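Long-range contacts in lipoprotein (Streptococcus pneumoniae serotype 4, PDB 6JF1), which binds methionine as the substrate-binding lipoprotein of an ABC-type methionine importer: residues S108-Y113 against L148-S153; E134-N139 against D197-N202; P138-N143 against L184-T189; T142-A147 against A167-I172. All coordinates share one frame; numbering follows the deposited sequence.

Interaction 1: S108-Y113 against L148-S153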
loop_
_atom_site.group_PDB
_atom_site.type_symbol
_atom_site.label_atom_id
_atom_site.label_comp_id
_atom_site.label_asym_id
_atom_site.label_seq_id
_atom_site.Cartn_x
_atom_site.Cartn_y
_atom_site.Cartn_z
ATOM N N SER A 108 0.931 -7.628 -0.013
ATOM C CA SER A 108 1.898 -7.466 1.040
ATOM C C SER A 108 1.170 -7.334 2.400
ATOM O O SER A 108 0.853 -6.221 2.826
ATOM C CB SER A 108 2.740 -6.244 0.743
ATOM O OG SER A 108 3.859 -6.229 1.606
ATOM N N PRO A 109 0.919 -8.461 3.089
ATOM C CA PRO A 109 0.169 -8.438 4.342
ATOM C C PRO A 109 0.748 -7.399 5.325
ATOM O O PRO A 109 1.973 -7.338 5.553
ATOM C CB PRO A 109 0.288 -9.860 4.910
ATOM C CG PRO A 109 0.503 -10.724 3.687
ATOM C CD PRO A 109 1.338 -9.847 2.768
ATOM N N ILE A 110 -0.114 -6.528 5.852
ATOM C CA ILE A 110 0.396 -5.379 6.616
ATOM C C ILE A 110 0.986 -5.877 7.946
ATOM O O ILE A 110 0.544 -6.911 8.475
ATOM C CB ILE A 110 -0.736 -4.346 6.833
ATOM C CG1 ILE A 110 -0.178 -2.942 7.088
ATOM C CG2 ILE A 110 -1.709 -4.810 7.924
ATOM C CD1 ILE A 110 -1.196 -1.855 6.893
ATOM N N ARG A 111 1.930 -5.130 8.524
ATOM C CA ARG A 111 2.650 -5.599 9.685
ATOM C C ARG A 111 2.651 -4.528 10.776
ATOM O O ARG A 111 2.610 -3.321 10.508
ATOM C CB ARG A 111 4.098 -5.973 9.321
ATOM C CG ARG A 111 4.213 -7.353 8.688
ATOM C CD ARG A 111 5.405 -7.462 7.756
ATOM N NE ARG A 111 5.590 -8.867 7.442
ATOM C CZ ARG A 111 5.262 -9.474 6.300
ATOM N NH1 ARG A 111 4.507 -8.888 5.369
ATOM N NH2 ARG A 111 5.723 -10.695 6.094
ATOM N N LEU A 112 2.732 -5.023 12.005
ATOM C CA LEU A 112 2.957 -4.201 13.148
ATOM C C LEU A 112 4.453 -4.219 13.486
ATOM O O LEU A 112 5.074 -5.291 13.518
ATOM C CB LEU A 112 2.127 -4.755 14.306
ATOM C CG LEU A 112 2.332 -3.998 15.618
ATOM C CD1 LEU A 112 1.539 -2.693 15.597
ATOM C CD2 LEU A 112 1.941 -4.890 16.802
ATOM N N TYR A 113 5.009 -3.025 13.720
ATOM C CA TYR A 113 6.462 -2.855 13.956
ATOM C C TYR A 113 6.679 -2.251 15.347
ATOM O O TYR A 113 5.877 -1.422 15.798
ATOM C CB TYR A 113 7.091 -1.916 12.924
ATOM C CG TYR A 113 7.110 -2.490 11.528
ATOM C CD1 TYR A 113 6.014 -2.336 10.683
ATOM C CD2 TYR A 113 8.185 -3.263 11.069
ATOM C CE1 TYR A 113 6.001 -2.895 9.409
ATOM C CE2 TYR A 113 8.181 -3.823 9.792
ATOM C CZ TYR A 113 7.083 -3.637 8.957
ATOM O OH TYR A 113 7.055 -4.166 7.692
ATOM N N LEU A 148 -6.734 -2.061 12.635
ATOM C CA LEU A 148 -7.499 -2.370 13.849
ATOM C C LEU A 148 -7.827 -3.867 13.933
ATOM O O LEU A 148 -7.695 -4.479 15.016
ATOM C CB LEU A 148 -8.768 -1.513 13.875
ATOM C CG LEU A 148 -8.488 -0.037 14.136
ATOM C CD1 LEU A 148 -9.744 0.793 13.969
ATOM C CD2 LEU A 148 -7.885 0.151 15.518
ATOM N N TYR A 149 -8.255 -4.465 12.819
ATOM C CA TYR A 149 -8.446 -5.909 12.872
ATOM C C TYR A 149 -7.124 -6.632 13.186
ATOM O O TYR A 149 -7.132 -7.675 13.844
ATOM C CB TYR A 149 -9.075 -6.421 11.581
ATOM C CG TYR A 149 -10.556 -6.176 11.484
ATOM C CD1 TYR A 149 -11.451 -6.925 12.248
ATOM C CD2 TYR A 149 -11.075 -5.239 10.599
ATOM C CE1 TYR A 149 -12.826 -6.740 12.148
ATOM C CE2 TYR A 149 -12.443 -5.032 10.498
ATOM C CZ TYR A 149 -13.317 -5.783 11.273
ATOM O OH TYR A 149 -14.660 -5.608 11.143
ATOM N N LEU A 150 -6.012 -6.096 12.692
ATOM C CA LEU A 150 -4.673 -6.625 12.971
ATOM C C LEU A 150 -4.374 -6.551 14.472
ATOM O O LEU A 150 -3.839 -7.510 15.062
ATOM C CB LEU A 150 -3.602 -5.826 12.215
ATOM C CG LEU A 150 -2.195 -6.423 12.332
ATOM C CD1 LEU A 150 -2.028 -7.543 11.329
ATOM C CD2 LEU A 150 -1.103 -5.396 12.137
ATOM N N LEU A 151 -4.677 -5.403 15.074
ATOM C CA LEU A 151 -4.402 -5.235 16.486
ATOM C C LEU A 151 -5.295 -6.220 17.264
ATOM O O LEU A 151 -4.861 -6.781 18.262
ATOM C CB LEU A 151 -4.673 -3.783 16.905
ATOM C CG LEU A 151 -3.700 -2.711 16.403
ATOM C CD1 LEU A 151 -3.948 -1.403 17.173
ATOM C CD2 LEU A 151 -2.246 -3.169 16.574
ATOM N N GLN A 152 -6.499 -6.479 16.768
ATOM C CA GLN A 152 -7.370 -7.418 17.435
ATOM C C GLN A 152 -6.809 -8.838 17.300
ATOM O O GLN A 152 -6.670 -9.533 18.282
ATOM C CB GLN A 152 -8.800 -7.322 16.913
ATOM C CG GLN A 152 -9.671 -8.463 17.423
ATOM C CD GLN A 152 -11.119 -8.289 17.054
ATOM O OE1 GLN A 152 -11.944 -7.881 17.884
ATOM N NE2 GLN A 152 -11.432 -8.563 15.795
ATOM N N SER A 153 -6.492 -9.282 16.088
ATOM C CA SER A 153 -5.922 -10.616 15.921
ATOM C C SER A 153 -4.602 -10.758 16.722
ATOM O O SER A 153 -4.279 -11.859 17.155
ATOM C CB SER A 153 -5.787 -10.955 14.445
ATOM O OG SER A 153 -4.633 -10.334 13.919
#
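Leu150, on helix 141-153, meets Leu112 in strand 111-117 and Ile110 just before it, in a helix-on-sheet layer typical of an alpha/beta lobe. The two short segments run at 73° to each other, with axes 9.4 Å apart. That spacing is filled mainly by branched aliphatic side chains, with the Leu150 methyls also resting on the strand backbone, because the alternation of the chain turns Ile110 and Leu112 toward the helix and Arg111 away from it.

The tight part centres on the two methyls of Leu150. With CG anti to the backbone N (chi1 -173°), the side chain points across at the strand; Leu150 CD2 settles 3.9 Å from Leu112 CB, while its CD1 lies 3.9 Å from Ile110 O. Leu150 CD2 also comes within 4.3 Å of Ile110 CG2, so one methyl is flanked by two side chains of the strand segment. Phe218, on the adjacent strand 218-219, touches both Leu112 and Leu150 and extends this apolar layer.

The loose side lies where polar groups take over. Arg111, partly exposed, carries its guanidinium to the other side of the strand, where Arg111 NH1 makes a weak bond back to Pro109 O. At the end of the helix the exposed Ser153 turns its OG onto Leu150 O, 3.1 Å away, with the donor tilted 30° from the carbonyl plane.

Beyond Leu150, at the end of the contact away from Arg111, a single pair of methyls meets: the side chains of Leu112 and Leu151 cross at about a right angle, and Leu112 CD1 stands 3.9 Å from Leu151 CD2.

Interaction 2: E134-N139 against D197-N202. With ZN (zinc ion), chain G; MET (methionine), chain B.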
loop_
_atom_site.group_PDB
_atom_site.type_symbol
_atom_site.label_atom_id
_atom_site.label_comp_id
_atom_site.label_asym_id
_atom_site.label_seq_id
_atom_site.Cartn_x
_atom_site.Cartn_y
_atom_site.Cartn_z
ATOM N N GLU A 134 1.350 3.751 23.187
ATOM C CA GLU A 134 0.729 4.393 22.042
ATOM C C GLU A 134 1.088 3.589 20.785
ATOM O O GLU A 134 2.254 3.254 20.571
ATOM C CB GLU A 134 1.252 5.811 21.935
ATOM C CG GLU A 134 0.848 6.507 20.667
ATOM C CD GLU A 134 1.068 8.011 20.743
ATOM O OE1 GLU A 134 2.045 8.426 21.391
ATOM O OE2 GLU A 134 0.264 8.760 20.162
ATOM N N ILE A 135 0.055 3.236 20.031
ATOM C CA ILE A 135 0.195 2.601 18.747
ATOM C C ILE A 135 -0.377 3.527 17.665
ATOM O O ILE A 135 -1.528 4.012 17.767
ATOM C CB ILE A 135 -0.513 1.232 18.771
ATOM C CG1 ILE A 135 0.025 0.366 19.911
ATOM C CG2 ILE A 135 -0.396 0.526 17.416
ATOM C CD1 ILE A 135 -0.399 -1.065 19.805
ATOM N N ALA A 136 0.442 3.764 16.635
ATOM C CA ALA A 136 0.047 4.543 15.435
ATOM C C ALA A 136 -0.513 3.605 14.364
ATOM O O ALA A 136 0.037 2.522 14.140
ATOM C CB ALA A 136 1.250 5.271 14.888
ATOM N N VAL A 137 -1.587 4.039 13.718
ATOM C CA VAL A 137 -2.214 3.292 12.626
ATOM C C VAL A 137 -2.554 4.272 11.487
ATOM O O VAL A 137 -2.681 5.471 11.718
ATOM C CB VAL A 137 -3.477 2.531 13.099
ATOM C CG1 VAL A 137 -3.156 1.504 14.182
ATOM C CG2 VAL A 137 -4.606 3.471 13.538
ATOM N N PRO A 138 -2.684 3.774 10.245
ATOM C CA PRO A 138 -3.115 4.647 9.150
ATOM C C PRO A 138 -4.528 5.216 9.404
ATOM O O PRO A 138 -5.334 4.637 10.132
ATOM C CB PRO A 138 -3.119 3.768 7.891
ATOM C CG PRO A 138 -2.245 2.580 8.247
ATOM C CD PRO A 138 -2.425 2.396 9.741
ATOM N N ASN A 139 -4.844 6.332 8.788
ATOM C CA ASN A 139 -6.079 7.036 9.123
ATOM C C ASN A 139 -7.043 6.999 7.928
ATOM O O ASN A 139 -8.109 7.550 8.012
ATOM C CB ASN A 139 -5.784 8.482 9.545
ATOM C CG ASN A 139 -5.214 9.357 8.435
ATOM O OD1 ASN A 139 -5.036 8.917 7.304
ATOM N ND2 ASN A 139 -4.913 10.617 8.732
ATOM N N ASP A 197 5.174 3.414 20.665
ATOM C CA ASP A 197 5.509 2.078 21.147
ATOM C C ASP A 197 5.506 1.041 20.009
ATOM O O ASP A 197 6.319 0.095 20.003
ATOM C CB ASP A 197 4.636 1.744 22.370
ATOM C CG ASP A 197 4.995 2.658 23.529
ATOM O OD1 ASP A 197 6.162 2.559 23.984
ATOM O OD2 ASP A 197 4.159 3.532 23.896
ATOM N N ALA A 198 4.557 1.197 19.086
ATOM C CA ALA A 198 4.410 0.341 17.909
ATOM C C ALA A 198 3.619 1.126 16.853
ATOM O O ALA A 198 2.978 2.121 17.201
ATOM C CB ALA A 198 3.727 -0.974 18.263
ATOM N N ALA A 199 3.682 0.678 15.594
ATOM C CA ALA A 199 2.924 1.303 14.443
ATOM C C ALA A 199 2.546 0.219 13.434
ATOM O O ALA A 199 3.334 -0.715 13.176
ATOM C CB ALA A 199 3.741 2.399 13.747
ATOM N N VAL A 200 1.361 0.354 12.859
ATOM C CA VAL A 200 1.011 -0.457 11.688
ATOM C C VAL A 200 1.447 0.312 10.438
ATOM O O VAL A 200 1.120 1.525 10.274
ATOM C CB VAL A 200 -0.476 -0.854 11.680
ATOM C CG1 VAL A 200 -0.851 -1.679 10.440
ATOM C CG2 VAL A 200 -0.822 -1.611 12.967
ATOM N N VAL A 201 2.229 -0.392 9.600
ATOM C CA VAL A 201 2.879 0.260 8.470
ATOM C C VAL A 201 2.657 -0.529 7.169
ATOM O O VAL A 201 3.071 -1.691 7.055
ATOM C CB VAL A 201 4.379 0.432 8.722
ATOM C CG1 VAL A 201 4.990 1.186 7.549
ATOM C CG2 VAL A 201 4.646 1.137 10.060
ATOM N N ASN A 202 2.043 0.130 6.189
ATOM C CA ASN A 202 1.907 -0.372 4.818
ATOM C C ASN A 202 3.286 -0.562 4.160
ATOM O O ASN A 202 4.206 0.262 4.360
ATOM C CB ASN A 202 1.118 0.600 3.948
ATOM C CG ASN A 202 -0.334 0.751 4.371
ATOM O OD1 ASN A 202 -0.668 1.663 5.121
ATOM N ND2 ASN A 202 -1.212 -0.098 3.853
HETATM ZN ZN ZN G . -9.495 7.777 9.881
HETATM N N MET B . 0.586 -1.294 -1.234
HETATM C CA MET B . -0.380 -0.962 -0.118
HETATM C C MET B . -0.714 -2.261 0.617
HETATM O O MET B . -0.803 -2.265 1.861
HETATM C CB MET B . -1.678 -0.358 -0.675
HETATM C CG MET B . -2.523 0.347 0.409
HETATM S SD MET B . -4.041 1.042 -0.305
HETATM C CE MET B . -3.431 2.586 -1.000
HETATM O OXT MET B . -0.834 -3.328 -0.051
HETATM O O HOH W 1 -11.625 7.554 11.026
HETATM O O HOH W 2 -10.996 6.833 8.933
#
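Asp197 and Asn202 bring the flat groups of this contact, and both meet the other segment through their oxygens rather than by stacking. The Asp197 carboxylate accepts Glu134 N at OD2, 2.9 Å away, on the anti lone pair; OD1 is held by Tyr123 OH. At the other end the Asn202 amide sets OD1 3.6 Å from Pro138 CG, its side chain crossing the proline ring at an oblique angle. Asn202 ND2 donates to the carboxylate O of the bound methionine at 3.0 Å and 164°, and also to Asn143 OD1.

Between these ends, strands 134-138 and 198-201 run parallel, 12° apart, inside the mixed sheet. Ala136 makes two of the backbone bonds: Ala136 N donates to Ala198 O at 3.1 Å, and Ala136 O receives Val200 N at 2.8 Å, nearly along the C=O axis. Glu134 O takes Asp197 N, and Ala198 N only weakly. Side chains alternate between faces, Ile135 with Ala198 on one and Ala136 with Ala199 on the other, where Ala136 CB and Ala199 CB are 4.0 Å apart. Beyond the strand, Asn139 O binds a zinc ion at 2.3 Å, together with Glu144 and Glu183.

Interaction 3: P138-N143 against L184-T189. With ZN (zinc ion), chain G; MET (methionine), chain B.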
loop_
_atom_site.group_PDB
_atom_site.type_symbol
_atom_site.label_atom_id
_atom_site.label_comp_id
_atom_site.label_asym_id
_atom_site.label_seq_id
_atom_site.Cartn_x
_atom_site.Cartn_y
_atom_site.Cartn_z
ATOM N N PRO A 138 -2.684 3.774 10.245
ATOM C CA PRO A 138 -3.115 4.647 9.150
ATOM C C PRO A 138 -4.528 5.216 9.404
ATOM O O PRO A 138 -5.334 4.637 10.132
ATOM C CB PRO A 138 -3.119 3.768 7.891
ATOM C CG PRO A 138 -2.245 2.580 8.247
ATOM C CD PRO A 138 -2.425 2.396 9.741
ATOM N N ASN A 139 -4.844 6.332 8.788
ATOM C CA ASN A 139 -6.079 7.036 9.123
ATOM C C ASN A 139 -7.043 6.999 7.928
ATOM O O ASN A 139 -8.109 7.550 8.012
ATOM C CB ASN A 139 -5.784 8.482 9.545
ATOM C CG ASN A 139 -5.214 9.357 8.435
ATOM O OD1 ASN A 139 -5.036 8.917 7.304
ATOM N ND2 ASN A 139 -4.913 10.617 8.732
ATOM N N ASP A 140 -6.692 6.406 6.784
ATOM C CA ASP A 140 -7.725 6.288 5.703
ATOM C C ASP A 140 -8.614 5.074 6.016
ATOM O O ASP A 140 -8.118 4.085 6.529
ATOM C CB ASP A 140 -7.040 6.187 4.332
ATOM C CG ASP A 140 -6.171 4.936 4.289
ATOM O OD1 ASP A 140 -5.092 4.949 4.970
ATOM O OD2 ASP A 140 -6.630 3.921 3.655
ATOM N N ALA A 141 -9.909 5.108 5.680
ATOM C CA ALA A 141 -10.884 4.137 6.208
ATOM C C ALA A 141 -10.410 2.681 6.066
ATOM O O ALA A 141 -10.562 1.918 7.016
ATOM C CB ALA A 141 -12.225 4.331 5.534
ATOM N N THR A 142 -9.854 2.267 4.900
ATOM C CA THR A 142 -9.675 0.819 4.678
ATOM C C THR A 142 -8.402 0.350 5.379
ATOM O O THR A 142 -8.388 -0.734 5.914
ATOM C CB THR A 142 -9.739 0.395 3.198
ATOM O OG1 THR A 142 -8.642 1.013 2.530
ATOM C CG2 THR A 142 -11.078 0.745 2.575
ATOM N N ASN A 143 -7.344 1.169 5.392
ATOM C CA ASN A 143 -6.100 0.746 6.053
ATOM C C ASN A 143 -6.209 0.980 7.571
ATOM O O ASN A 143 -5.637 0.242 8.356
ATOM C CB ASN A 143 -4.868 1.415 5.421
ATOM C CG ASN A 143 -4.646 0.880 4.023
ATOM O OD1 ASN A 143 -4.367 -0.308 3.847
ATOM N ND2 ASN A 143 -4.810 1.736 3.031
ATOM N N LEU A 184 -2.657 8.253 11.978
ATOM C CA LEU A 184 -1.847 9.213 11.241
ATOM C C LEU A 184 -2.031 8.943 9.744
ATOM O O LEU A 184 -2.516 7.869 9.354
ATOM C CB LEU A 184 -0.371 9.012 11.602
ATOM C CG LEU A 184 0.029 9.174 13.071
ATOM C CD1 LEU A 184 1.496 8.764 13.278
ATOM C CD2 LEU A 184 -0.186 10.620 13.537
ATOM N N ASP A 185 -1.578 9.886 8.908
ATOM C CA ASP A 185 -1.465 9.540 7.477
ATOM C C ASP A 185 -0.668 8.231 7.336
ATOM O O ASP A 185 0.283 7.978 8.101
ATOM C CB ASP A 185 -1.002 10.720 6.630
ATOM C CG ASP A 185 -1.267 10.487 5.157
ATOM O OD1 ASP A 185 -2.377 10.866 4.694
ATOM O OD2 ASP A 185 -0.359 9.901 4.461
ATOM N N ALA A 186 -1.136 7.352 6.439
ATOM C CA ALA A 186 -0.443 6.080 6.148
ATOM C C ALA A 186 1.039 6.365 5.855
ATOM O O ALA A 186 1.935 5.597 6.249
ATOM C CB ALA A 186 -1.110 5.379 4.980
ATOM N N SER A 187 1.327 7.494 5.209
ATOM C CA SER A 187 2.727 7.739 4.791
ATOM C C SER A 187 3.583 8.216 5.978
ATOM O O SER A 187 4.784 8.476 5.815
ATOM C CB SER A 187 2.740 8.741 3.693
ATOM O OG SER A 187 2.307 9.981 4.215
ATOM N N GLN A 188 2.980 8.317 7.167
ATOM C CA GLN A 188 3.647 8.889 8.371
ATOM C C GLN A 188 3.782 7.867 9.498
ATOM O O GLN A 188 4.472 8.137 10.482
ATOM C CB GLN A 188 2.862 10.095 8.898
ATOM C CG GLN A 188 3.045 11.327 8.031
ATOM C CD GLN A 188 4.470 11.840 8.035
ATOM O OE1 GLN A 188 5.163 11.834 9.056
ATOM N NE2 GLN A 188 4.927 12.287 6.878
ATOM N N THR A 189 3.164 6.699 9.387
ATOM C CA THR A 189 3.210 5.722 10.482
ATOM C C THR A 189 4.630 5.199 10.719
ATOM O O THR A 189 5.028 5.050 11.870
ATOM C CB THR A 189 2.219 4.566 10.284
ATOM O OG1 THR A 189 2.551 3.944 9.039
ATOM C CG2 THR A 189 0.776 5.029 10.329
HETATM ZN ZN ZN G . -9.495 7.777 9.881
HETATM N N MET B . 0.586 -1.294 -1.234
HETATM C CA MET B . -0.380 -0.962 -0.118
HETATM C C MET B . -0.714 -2.261 0.617
HETATM O O MET B . -0.803 -2.265 1.861
HETATM C CB MET B . -1.678 -0.358 -0.675
HETATM C CG MET B . -2.523 0.347 0.409
HETATM S SD MET B . -4.041 1.042 -0.305
HETATM C CE MET B . -3.431 2.586 -1.000
HETATM O OXT MET B . -0.834 -3.328 -0.051
HETATM O O HOH W 3 -3.913 7.453 5.218
HETATM O O HOH W 4 -3.794 12.361 6.414
HETATM O O HOH W 1 -11.625 7.554 11.026
HETATM O O HOH W 2 -10.996 6.833 8.933
#
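Asn139 lies along the backbone of Leu184 and Asp185, and its side chain can be followed atom by atom. Asn139 CB sits 3.3 Å from Leu184 O. A chi1 of 66° puts CG between the backbone N and the carbonyl carbon, folding the amide over that peptide. Farther out, Asn139 OD1 and Leu184 O are two acceptors and do not bond; OD1 instead accepts a hydrogen bond from water 3, 2.8 Å away. Asn139 ND2 and the backbone N of Asp185 are likewise two donors, so the amide nitrogen turns to water 4, 3.1 Å away, which donates on to Asp185 OD1.

Water thus does the polar joining. Water 3 also donates to Asp140 OD1 and accepts from Ala186 N at 3.0 Å, so three bonds tie it to both segments. Beneath the polar layer the contact is apolar: Pro138 CB meets Ala186 CB at 3.9 Å, and the Thr189 methyl CG2 comes up to Pro138 N at 3.7 Å, while Thr189 OG1 pairs with Val200 O.

Each segment is also braced internally. Asp185 OD2 accepts Ser187 N and Ser187 OG from opposite faces of its carboxylate plane, the former closing an Asx turn. Asp140 OD2 takes Asn143 ND2 at 2.9 Å on its syn side, and weakly Asn143 N. Asp140 is thus at the N-cap of helix 141-153, the weak bond from Asn143 N being its capping bond. With Asn143 ND2 3.5 Å from SD of the bound methionine, the pocket lies at the C-terminal ends of parallel strands 134-138 and 180-184, as is common in alpha/beta folds.

Interaction 4: T142-A147 against A167-I172. With ZN (zinc ion), chain H; ZN (zinc ion), chain G; MET (methionine), chain B.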
loop_
_atom_site.group_PDB
_atom_site.type_symbol
_atom_site.label_atom_id
_atom_site.label_comp_id
_atom_site.label_asym_id
_atom_site.label_seq_id
_atom_site.Cartn_x
_atom_site.Cartn_y
_atom_site.Cartn_z
ATOM N N THR A 142 -9.854 2.267 4.900
ATOM C CA THR A 142 -9.675 0.819 4.678
ATOM C C THR A 142 -8.402 0.350 5.379
ATOM O O THR A 142 -8.388 -0.734 5.914
ATOM C CB THR A 142 -9.739 0.395 3.198
ATOM O OG1 THR A 142 -8.642 1.013 2.530
ATOM C CG2 THR A 142 -11.078 0.745 2.575
ATOM N N ASN A 143 -7.344 1.169 5.392
ATOM C CA ASN A 143 -6.100 0.746 6.053
ATOM C C ASN A 143 -6.209 0.980 7.571
ATOM O O ASN A 143 -5.637 0.242 8.356
ATOM C CB ASN A 143 -4.868 1.415 5.421
ATOM C CG ASN A 143 -4.646 0.880 4.023
ATOM O OD1 ASN A 143 -4.367 -0.308 3.847
ATOM N ND2 ASN A 143 -4.810 1.736 3.031
ATOM N N GLU A 144 -6.981 1.972 7.985
ATOM C CA GLU A 144 -7.305 2.110 9.412
ATOM C C GLU A 144 -8.007 0.842 9.939
ATOM O O GLU A 144 -7.620 0.259 10.981
ATOM C CB GLU A 144 -8.208 3.327 9.616
ATOM C CG GLU A 144 -8.526 3.568 11.073
ATOM C CD GLU A 144 -9.408 4.808 11.242
ATOM O OE1 GLU A 144 -9.386 5.698 10.375
ATOM O OE2 GLU A 144 -10.158 4.848 12.217
ATOM N N SER A 145 -9.059 0.436 9.238
ATOM C CA SER A 145 -9.808 -0.768 9.562
ATOM C C SER A 145 -8.875 -1.987 9.610
ATOM O O SER A 145 -8.910 -2.799 10.549
ATOM C CB SER A 145 -10.926 -0.994 8.558
ATOM O OG SER A 145 -11.671 -2.145 8.913
ATOM N N ARG A 146 -8.068 -2.120 8.568
ATOM C CA ARG A 146 -7.144 -3.231 8.423
ATOM C C ARG A 146 -6.205 -3.286 9.631
ATOM O O ARG A 146 -5.958 -4.365 10.170
ATOM C CB ARG A 146 -6.305 -2.975 7.166
ATOM C CG ARG A 146 -5.500 -4.183 6.717
ATOM C CD ARG A 146 -4.625 -3.735 5.569
ATOM N NE ARG A 146 -3.982 -4.873 4.904
ATOM C CZ ARG A 146 -3.158 -4.717 3.867
ATOM N NH1 ARG A 146 -2.882 -3.495 3.430
ATOM N NH2 ARG A 146 -2.614 -5.779 3.293
ATOM N N ALA A 147 -5.675 -2.124 10.046
ATOM C CA ALA A 147 -4.774 -2.070 11.155
ATOM C C ALA A 147 -5.497 -2.509 12.449
ATOM O O ALA A 147 -4.917 -3.182 13.283
ATOM C CB ALA A 147 -4.237 -0.658 11.273
ATOM N N ALA A 167 -13.790 -1.197 10.553
ATOM C CA ALA A 167 -13.582 -0.767 11.940
ATOM C C ALA A 167 -12.959 0.640 11.968
ATOM O O ALA A 167 -12.101 0.987 11.138
ATOM C CB ALA A 167 -12.746 -1.770 12.705
ATOM N N THR A 168 -13.410 1.445 12.923
ATOM C CA THR A 168 -12.764 2.696 13.254
ATOM C C THR A 168 -12.357 2.607 14.723
ATOM O O THR A 168 -12.714 1.658 15.443
ATOM C CB THR A 168 -13.692 3.905 13.049
ATOM O OG1 THR A 168 -14.590 3.974 14.157
ATOM C CG2 THR A 168 -14.456 3.894 11.743
ATOM N N VAL A 169 -11.613 3.594 15.161
ATOM C CA VAL A 169 -11.161 3.619 16.549
ATOM C C VAL A 169 -12.363 3.640 17.519
ATOM O O VAL A 169 -12.299 3.047 18.603
ATOM C CB VAL A 169 -10.164 4.776 16.788
ATOM C CG1 VAL A 169 -9.695 4.831 18.230
ATOM C CG2 VAL A 169 -8.956 4.677 15.869
ATOM N N ALA A 170 -13.474 4.268 17.134
ATOM C CA ALA A 170 -14.695 4.249 17.964
ATOM C C ALA A 170 -15.252 2.820 18.105
ATOM O O ALA A 170 -16.177 2.634 18.882
ATOM C CB ALA A 170 -15.774 5.168 17.396
ATOM N N ASN A 171 -14.728 1.826 17.386
ATOM C CA ASN A 171 -15.306 0.476 17.477
ATOM C C ASN A 171 -14.479 -0.400 18.401
ATOM O O ASN A 171 -14.702 -1.627 18.451
ATOM C CB ASN A 171 -15.368 -0.231 16.125
ATOM C CG ASN A 171 -16.303 0.446 15.147
ATOM O OD1 ASN A 171 -15.854 0.979 14.136
ATOM N ND2 ASN A 171 -17.598 0.400 15.415
ATOM N N ILE A 172 -13.508 0.181 19.096
ATOM C CA ILE A 172 -12.777 -0.590 20.066
ATOM C C ILE A 172 -13.675 -0.826 21.301
ATOM O O ILE A 172 -14.108 0.138 21.950
ATOM C CB ILE A 172 -11.455 0.098 20.418
ATOM C CG1 ILE A 172 -10.601 0.309 19.159
ATOM C CG2 ILE A 172 -10.709 -0.721 21.468
ATOM C CD1 ILE A 172 -9.216 0.838 19.440
HETATM ZN ZN ZN H . -10.620 6.849 12.539
HETATM ZN ZN ZN G . -9.495 7.777 9.881
HETATM N N MET B . 0.586 -1.294 -1.234
HETATM C CA MET B . -0.380 -0.962 -0.118
HETATM C C MET B . -0.714 -2.261 0.617
HETATM O O MET B . -0.803 -2.265 1.861
HETATM C CB MET B . -1.678 -0.358 -0.675
HETATM C CG MET B . -2.523 0.347 0.409
HETATM S SD MET B . -4.041 1.042 -0.305
HETATM C CE MET B . -3.431 2.586 -1.000
HETATM O OXT MET B . -0.834 -3.328 -0.051
HETATM O O HOH W 1 -11.625 7.554 11.026
HETATM O O HOH W 2 -10.996 6.833 8.933
#
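Ser145 OG receives Ala167 N at 2.8 Å with an angle of 160°, the single hydrogen bond between the two segments. Its chi1 of -178° sets OG anti to the backbone N and swings it off the helix toward the loop. Beside it, the carboxylate of Glu144 lies against the next two loop residues: Glu144 OE2 is 3.5 Å from Thr168 CA and 3.8 Å from Val169 CG2.

The extended Glu144 chain ends in metal. Its OE1 binds one zinc ion at 2.1 Å, and its OE2 binds a second zinc ion at 2.1 Å, while water 1 ligates both metals. Glu144 OE1 also makes a longer 2.7 Å bond to the second ion. Glu183 serves both ions, and Asn139 O the first only, so the carboxylate is fixed in rotation by a metal at each oxygen. Two positive ions so close would be expected to keep it ionised.

One shell farther out, Asn171 shapes the loop. Its OD1 accepts Thr168 N at 2.8 Å, in the carbonyl plane and on a lone pair, and its ND2 is held by Asp160 OD1.

Arg146 leaves the helix away from this loop. Its NH1 donates to the carboxylate O of the bound methionine at 2.9 Å, and Glu220 forms a salt bridge with its NE. Helix 141-153 lies between loop 167-172 and the sheet, Ala147 packing on Val137 and Pro138 of strand 134-138 while Thr142 touches helix 85-95.

How the interactions relate
Interactions 1, 2 and 4 are buried, whereas interaction 3 is only partly so, and water carries its polar links. Interactions 1 and 2 meet in one sheet, where strand 111-117 pairs antiparallel with strand 198-201; interaction 1 relies mainly on apolar side chains, interaction 2 mainly on backbone bonds. Helix 141-153 serves interactions 1, 3 and 4 from its C-terminal, N-terminal and middle turns respectively. Interactions 2 and 3 share Pro138 and Asn139, where strand 134-138 ends and the chain turns into that helix. Interactions 2, 3 and 4 all reach both the methionine and a zinc ion, so charge and polarity gather toward the pocket end.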